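Local coordinates for 5-formaminoimidazole-4-carboxamide-1-(Beta)-D-ribofuranosyl 5'-monophosphate synthetase (Thermococcus kodakarensis, PDB 2PBZ) that acts in IMP biosynthesis as an ATP-binding ligase that makes the formylated purine precursor FAICAR, probably by joining formate to AICAR, at the interface of chains A and B. Coordinates in Å, arbitrary orientation; residue numbers count along the deposited sequence, not the author numbering. Chains: chain A/B, Hypothetical protein.

Two neighbouring patches join chains A and B, their C-alpha centres about 14 Å apart, and chain B runs through both on nearly continuous backbone: residues 217-220 pair with chain A in contact 2, and residues 221, 224 and 225 go on into contact 1. Strand 183-194 also appears in both. Contact 1 is built around a chain B carboxylate at a helix start of chain A, contact 2 around antiparallel backbone pairing and a salt bridge. The two copies mostly offer different surfaces, an arrangement that suits head-to-tail assembly among the three deposited chains, although the structure alone does not prove that oligomer.

Contact 1: the interface of chains A and B. Residues chain A 11-15, 38-39; chain B 186, 221, 224-225, 278.
The ring of A:Tyr39 takes an edge of its neighbour A:Phe38 on one face, with CD2 of the phenylalanine 3.7 Å above the plane of the A:Tyr39 ring and over its centre. Conversely, CE1 of the tyrosine lies in plane at the edge of the phenylalanine ring, and the edge of the B:Trp278 indole points at water 1. B:Glu221 is the centre of the patch. Its CG is anti to the backbone N (chi1 -167°) and the chain is extended beyond, so the carboxylate reaches well into chain A. The syn lone pair of OE2 accepts a short hydrogen bond of 2.5 Å from the A:Ser13 hydroxyl OG. The phenol OH of A:Tyr39 gives the same OE2 a second bond, at 3.1 Å, from above the carboxylate plane; the tyrosine ring is tilted 62° from that plane. The other oxygen, OE1, takes the backbone N of A:Leu14 at 3.0 Å, nearly straight (169° at the hydrogen) but also from above the plane. Water 1 lies 2.8 Å from B:Glu221 OE1 and links it to the backbone N of A:Gln15. Both oxygens are thus held and the carboxylate's rotation is fixed; the start of helix 13-22 would probably also favour its negative charge. Apolar groups flank this polar core. A:Leu14 CG sits beside the backbone N and sends CD1 against B:Leu224 CD1 at 3.6 Å. B:Pro225 lies against both aromatic residues, its CG 3.7 Å from A:Tyr39 CE1 and its CA 3.7 Å from A:Phe38 CB, while the far edge of the phenylalanine ring, CE2 and CZ, rests on CB of B:Leu224. In the fold, chain A supplies the loop and first turn of helix 13-22 together with helix 36-40, and chain B supplies the 3-10 turn 221-223 and the start of helix 224-241.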
# COMPACT_ATOMS: atom_id res chain seq x y z
N HIS A 11 12.15 -16.00 1.08
CA HIS A 11 12.00 -15.04 -0.01
C HIS A 11 10.54 -14.79 -0.45
O HIS A 11 9.94 -13.79 -0.08
CB HIS A 11 12.82 -15.48 -1.23
CG HIS A 11 12.86 -14.47 -2.32
ND1 HIS A 11 13.68 -13.36 -2.29
CD2 HIS A 11 12.14 -14.35 -3.47
CE1 HIS A 11 13.47 -12.62 -3.36
NE2 HIS A 11 12.53 -13.20 -4.09
N SER A 12 9.99 -15.70 -1.24
CA SER A 12 8.63 -15.55 -1.73
C SER A 12 7.93 -16.88 -1.94
O SER A 12 7.11 -17.01 -2.85
CB SER A 12 8.66 -14.78 -3.05
OG SER A 12 9.47 -15.47 -3.99
N SER A 13 8.24 -17.86 -1.10
CA SER A 13 7.64 -19.18 -1.21
C SER A 13 6.18 -19.18 -0.82
O SER A 13 5.44 -20.06 -1.26
CB SER A 13 8.40 -20.18 -0.34
OG SER A 13 8.33 -19.87 1.04
N LEU A 14 5.77 -18.21 -0.02
CA LEU A 14 4.38 -18.11 0.42
C LEU A 14 3.51 -17.76 -0.76
O LEU A 14 2.49 -18.39 -1.03
CB LEU A 14 4.23 -17.04 1.49
CG LEU A 14 4.99 -17.35 2.78
CD1 LEU A 14 4.98 -16.15 3.70
CD2 LEU A 14 4.37 -18.56 3.47
N GLN A 15 3.94 -16.72 -1.47
CA GLN A 15 3.26 -16.24 -2.65
C GLN A 15 3.25 -17.36 -3.69
O GLN A 15 2.22 -17.67 -4.28
CB GLN A 15 4.04 -15.05 -3.20
CG GLN A 15 3.40 -14.35 -4.35
CD GLN A 15 4.39 -13.48 -5.10
OE1 GLN A 15 5.45 -13.13 -4.58
NE2 GLN A 15 4.04 -13.12 -6.32
N PHE A 38 6.38 -22.27 11.74
CA PHE A 38 5.54 -21.32 11.02
C PHE A 38 4.91 -21.88 9.73
O PHE A 38 3.70 -21.79 9.53
CB PHE A 38 6.35 -20.08 10.67
CG PHE A 38 5.63 -19.15 9.76
CD1 PHE A 38 4.48 -18.50 10.18
CD2 PHE A 38 6.06 -18.98 8.45
CE1 PHE A 38 3.76 -17.68 9.31
CE2 PHE A 38 5.35 -18.17 7.58
CZ PHE A 38 4.20 -17.52 8.01
N TYR A 39 5.75 -22.43 8.86
CA TYR A 39 5.26 -22.97 7.60
C TYR A 39 4.40 -24.22 7.71
O TYR A 39 3.54 -24.46 6.87
CB TYR A 39 6.44 -23.25 6.66
CG TYR A 39 7.20 -22.02 6.22
CD1 TYR A 39 8.31 -21.57 6.93
CD2 TYR A 39 6.83 -21.32 5.07
CE1 TYR A 39 9.03 -20.45 6.51
CE2 TYR A 39 7.55 -20.19 4.65
CZ TYR A 39 8.64 -19.76 5.36
OH TYR A 39 9.36 -18.67 4.92
N LEU B 186 -1.15 -15.34 11.43
CA LEU B 186 -0.38 -14.11 11.23
C LEU B 186 -1.05 -13.52 9.98
O LEU B 186 -0.83 -13.98 8.86
CB LEU B 186 1.08 -14.48 10.96
CG LEU B 186 2.23 -13.50 10.67
CD1 LEU B 186 1.76 -12.08 10.75
CD2 LEU B 186 3.37 -13.76 11.65
N GLU B 221 9.81 -12.15 3.69
CA GLU B 221 9.42 -13.48 4.15
C GLU B 221 10.32 -14.16 5.19
O GLU B 221 9.82 -14.90 6.05
CB GLU B 221 9.23 -14.41 2.95
CG GLU B 221 8.55 -15.71 3.31
CD GLU B 221 8.29 -16.57 2.12
OE1 GLU B 221 7.52 -16.15 1.24
OE2 GLU B 221 8.86 -17.68 2.08
N LEU B 224 9.11 -13.55 8.93
CA LEU B 224 7.83 -14.01 9.46
C LEU B 224 7.89 -15.16 10.46
O LEU B 224 7.21 -15.12 11.49
CB LEU B 224 6.90 -14.39 8.32
CG LEU B 224 6.53 -13.23 7.42
CD1 LEU B 224 5.62 -13.74 6.32
CD2 LEU B 224 5.84 -12.13 8.24
N PRO B 225 8.70 -16.20 10.18
CA PRO B 225 8.79 -17.33 11.11
C PRO B 225 9.10 -16.88 12.54
O PRO B 225 8.50 -17.34 13.50
CB PRO B 225 9.91 -18.16 10.50
CG PRO B 225 9.74 -17.91 9.04
CD PRO B 225 9.52 -16.43 8.98
N TRP B 278 -3.11 -9.18 2.78
CA TRP B 278 -3.53 -10.45 2.17
C TRP B 278 -3.18 -11.47 3.27
O TRP B 278 -3.79 -11.42 4.34
CB TRP B 278 -2.84 -10.70 0.81
CG TRP B 278 -1.35 -10.68 0.75
CD1 TRP B 278 -0.55 -9.59 0.79
CD2 TRP B 278 -0.47 -11.82 0.62
NE1 TRP B 278 0.77 -9.96 0.68
CE2 TRP B 278 0.84 -11.32 0.58
CE3 TRP B 278 -0.68 -13.20 0.54
CZ2 TRP B 278 1.96 -12.16 0.46
CZ3 TRP B 278 0.44 -14.03 0.42
CH2 TRP B 278 1.74 -13.51 0.38
O HOH W 1 5.44 -14.71 -0.06

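Contact 2: the interface of chains A and B. Residues chain A 193-194, 197, 212-215; chain B 169, 171, 191, 215, 217-220.
A:Arg215 sets CG beside its backbone N (chi1 -61°) and runs extended to NE, while B:Glu191 places CG anti to its own N (chi1 174°) and is likewise extended, so the two side chains cross at about a right angle. Guanidinium and carboxylate are almost coplanar, 13° apart, and form a salt bridge with NH2 of A:Arg215 2.9 Å from OE1 of B:Glu191, although the hydrogen bond within it is weak. A:Asp197 of the same chain lies at the guanidinium edge, in plane, in a looser salt bridge (OD2 to A:Arg215 NH2, 3.7 Å), and A:Val193 CG2 lies over one face, toward the rim. The arginine probably offsets the repulsion between the two acids; an alanine here, without the guanidinium that bridges both, would probably weaken the cross-chain hold and leave their like charges less well balanced. Alongside, the backbones pair antiparallel: A:Asn214 N donates to B:Ala218 O (2.7 Å), B:Ala218 N returns a straighter bond to A:Asn214 O (2.9 Å), and B:Arg220 N reaches A:Val212 O (2.7 Å). Valines and an isoleucine pack beside this strip. The side chains of A:Val193 and B:Ile217 cross at about a right angle, CG2 of the valine 3.6 Å from CD1 of the isoleucine, and A:Val212 CG2 meets B:Val169 CG1 tip to tip at 3.6 Å. In the fold, strand 211-216 of chain A pairs with the short strand 218-219 of chain B, which may extend the sheet between copies, with strand 183-194 contributing from both.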
# COMPACT_ATOMS: atom_id res chain seq x y z
N VAL A 193 10.91 -1.15 1.58
CA VAL A 193 10.83 -0.58 2.92
C VAL A 193 12.20 -0.91 3.50
O VAL A 193 12.50 -2.07 3.77
CB VAL A 193 9.71 -1.22 3.79
CG1 VAL A 193 9.69 -0.55 5.18
CG2 VAL A 193 8.36 -1.03 3.13
N LEU A 194 13.03 0.11 3.63
CA LEU A 194 14.39 -0.03 4.15
C LEU A 194 14.49 0.39 5.59
O LEU A 194 13.60 1.07 6.11
CB LEU A 194 15.35 0.81 3.30
CG LEU A 194 15.92 0.16 2.03
CD1 LEU A 194 14.84 -0.57 1.26
CD2 LEU A 194 16.55 1.25 1.18
N ASP A 197 14.78 4.19 7.13
CA ASP A 197 13.67 5.07 7.52
C ASP A 197 13.95 5.61 8.92
O ASP A 197 15.10 5.88 9.26
CB ASP A 197 12.35 4.34 7.50
CG ASP A 197 11.82 4.14 6.11
OD1 ASP A 197 12.20 4.97 5.24
OD2 ASP A 197 11.04 3.18 5.86
N VAL A 212 13.30 -4.54 4.55
CA VAL A 212 12.54 -5.15 5.63
C VAL A 212 11.24 -5.66 5.01
O VAL A 212 10.71 -6.69 5.41
CB VAL A 212 12.22 -4.09 6.71
CG1 VAL A 212 11.74 -4.78 7.98
CG2 VAL A 212 13.43 -3.24 6.97
N GLY A 213 10.75 -4.93 4.01
CA GLY A 213 9.51 -5.29 3.34
C GLY A 213 9.30 -4.58 2.02
O GLY A 213 10.23 -3.99 1.46
N ASN A 214 8.08 -4.64 1.51
CA ASN A 214 7.77 -4.03 0.23
C ASN A 214 6.39 -3.37 0.25
O ASN A 214 5.46 -3.88 0.86
CB ASN A 214 7.80 -5.11 -0.85
CG ASN A 214 9.12 -5.87 -0.89
OD1 ASN A 214 10.07 -5.48 -1.57
ND2 ASN A 214 9.19 -6.97 -0.15
N ARG A 215 6.27 -2.23 -0.45
CA ARG A 215 5.01 -1.50 -0.56
C ARG A 215 4.54 -1.50 -2.02
O ARG A 215 5.30 -1.12 -2.91
CB ARG A 215 5.15 -0.02 -0.16
CG ARG A 215 5.59 0.29 1.25
CD ARG A 215 5.47 1.80 1.48
NE ARG A 215 6.09 2.27 2.72
CZ ARG A 215 7.39 2.46 2.90
NH1 ARG A 215 8.25 2.22 1.90
NH2 ARG A 215 7.85 2.91 4.07
N VAL B 169 12.31 1.56 10.66
CA VAL B 169 11.01 0.97 10.42
C VAL B 169 10.31 0.31 11.61
O VAL B 169 10.85 -0.60 12.24
CB VAL B 169 11.05 -0.04 9.25
CG1 VAL B 169 11.90 -1.24 9.61
CG2 VAL B 169 9.62 -0.47 8.90
N LEU B 171 7.16 -1.82 12.75
CA LEU B 171 6.23 -2.79 12.23
C LEU B 171 5.19 -3.22 13.23
O LEU B 171 5.48 -3.48 14.39
CB LEU B 171 7.02 -4.00 11.73
CG LEU B 171 8.10 -3.61 10.71
CD1 LEU B 171 9.10 -4.74 10.56
CD2 LEU B 171 7.45 -3.23 9.37
N GLU B 191 2.27 -0.52 8.94
CA GLU B 191 3.28 0.52 9.08
C GLU B 191 2.47 1.81 9.29
O GLU B 191 1.62 2.14 8.47
CB GLU B 191 4.12 0.62 7.82
CG GLU B 191 5.10 1.76 7.81
CD GLU B 191 6.20 1.57 6.77
OE1 GLU B 191 5.88 1.40 5.56
OE2 GLU B 191 7.38 1.58 7.17
N ARG B 215 -0.30 1.99 6.53
CA ARG B 215 0.11 1.45 5.24
C ARG B 215 0.30 -0.07 5.33
O ARG B 215 1.04 -0.55 6.18
CB ARG B 215 1.45 2.02 4.77
CG ARG B 215 1.58 3.51 4.58
CD ARG B 215 2.92 3.82 3.91
NE ARG B 215 3.21 5.25 3.86
CZ ARG B 215 3.64 5.98 4.90
NH1 ARG B 215 3.83 5.39 6.08
NH2 ARG B 215 3.88 7.28 4.76
N ILE B 217 2.02 -3.38 4.49
CA ILE B 217 3.38 -3.67 4.03
C ILE B 217 3.66 -5.16 3.96
O ILE B 217 3.32 -5.91 4.88
CB ILE B 217 4.45 -2.98 4.94
CG1 ILE B 217 5.78 -3.71 4.84
CG2 ILE B 217 4.00 -2.96 6.38
CD1 ILE B 217 6.85 -3.11 5.71
N ALA B 218 4.26 -5.60 2.85
CA ALA B 218 4.58 -7.00 2.67
C ALA B 218 5.98 -7.20 3.21
O ALA B 218 6.97 -6.83 2.58
CB ALA B 218 4.53 -7.38 1.19
N LEU B 219 6.04 -7.78 4.40
CA LEU B 219 7.30 -8.03 5.09
C LEU B 219 8.19 -9.04 4.38
O LEU B 219 7.69 -9.98 3.75
CB LEU B 219 7.01 -8.53 6.50
CG LEU B 219 8.20 -8.43 7.46
CD1 LEU B 219 8.42 -6.97 7.83
CD2 LEU B 219 7.93 -9.28 8.69
N ARG B 220 9.50 -8.86 4.47
CA ARG B 220 10.45 -9.80 3.87
C ARG B 220 10.13 -11.16 4.52
O ARG B 220 10.17 -11.29 5.74
CB ARG B 220 11.89 -9.39 4.19
CG ARG B 220 12.93 -10.14 3.40
CD ARG B 220 14.09 -10.56 4.29
NE ARG B 220 15.09 -9.51 4.46
CZ ARG B 220 16.13 -9.35 3.65
NH1 ARG B 220 16.29 -10.17 2.63
NH2 ARG B 220 17.01 -8.38 3.86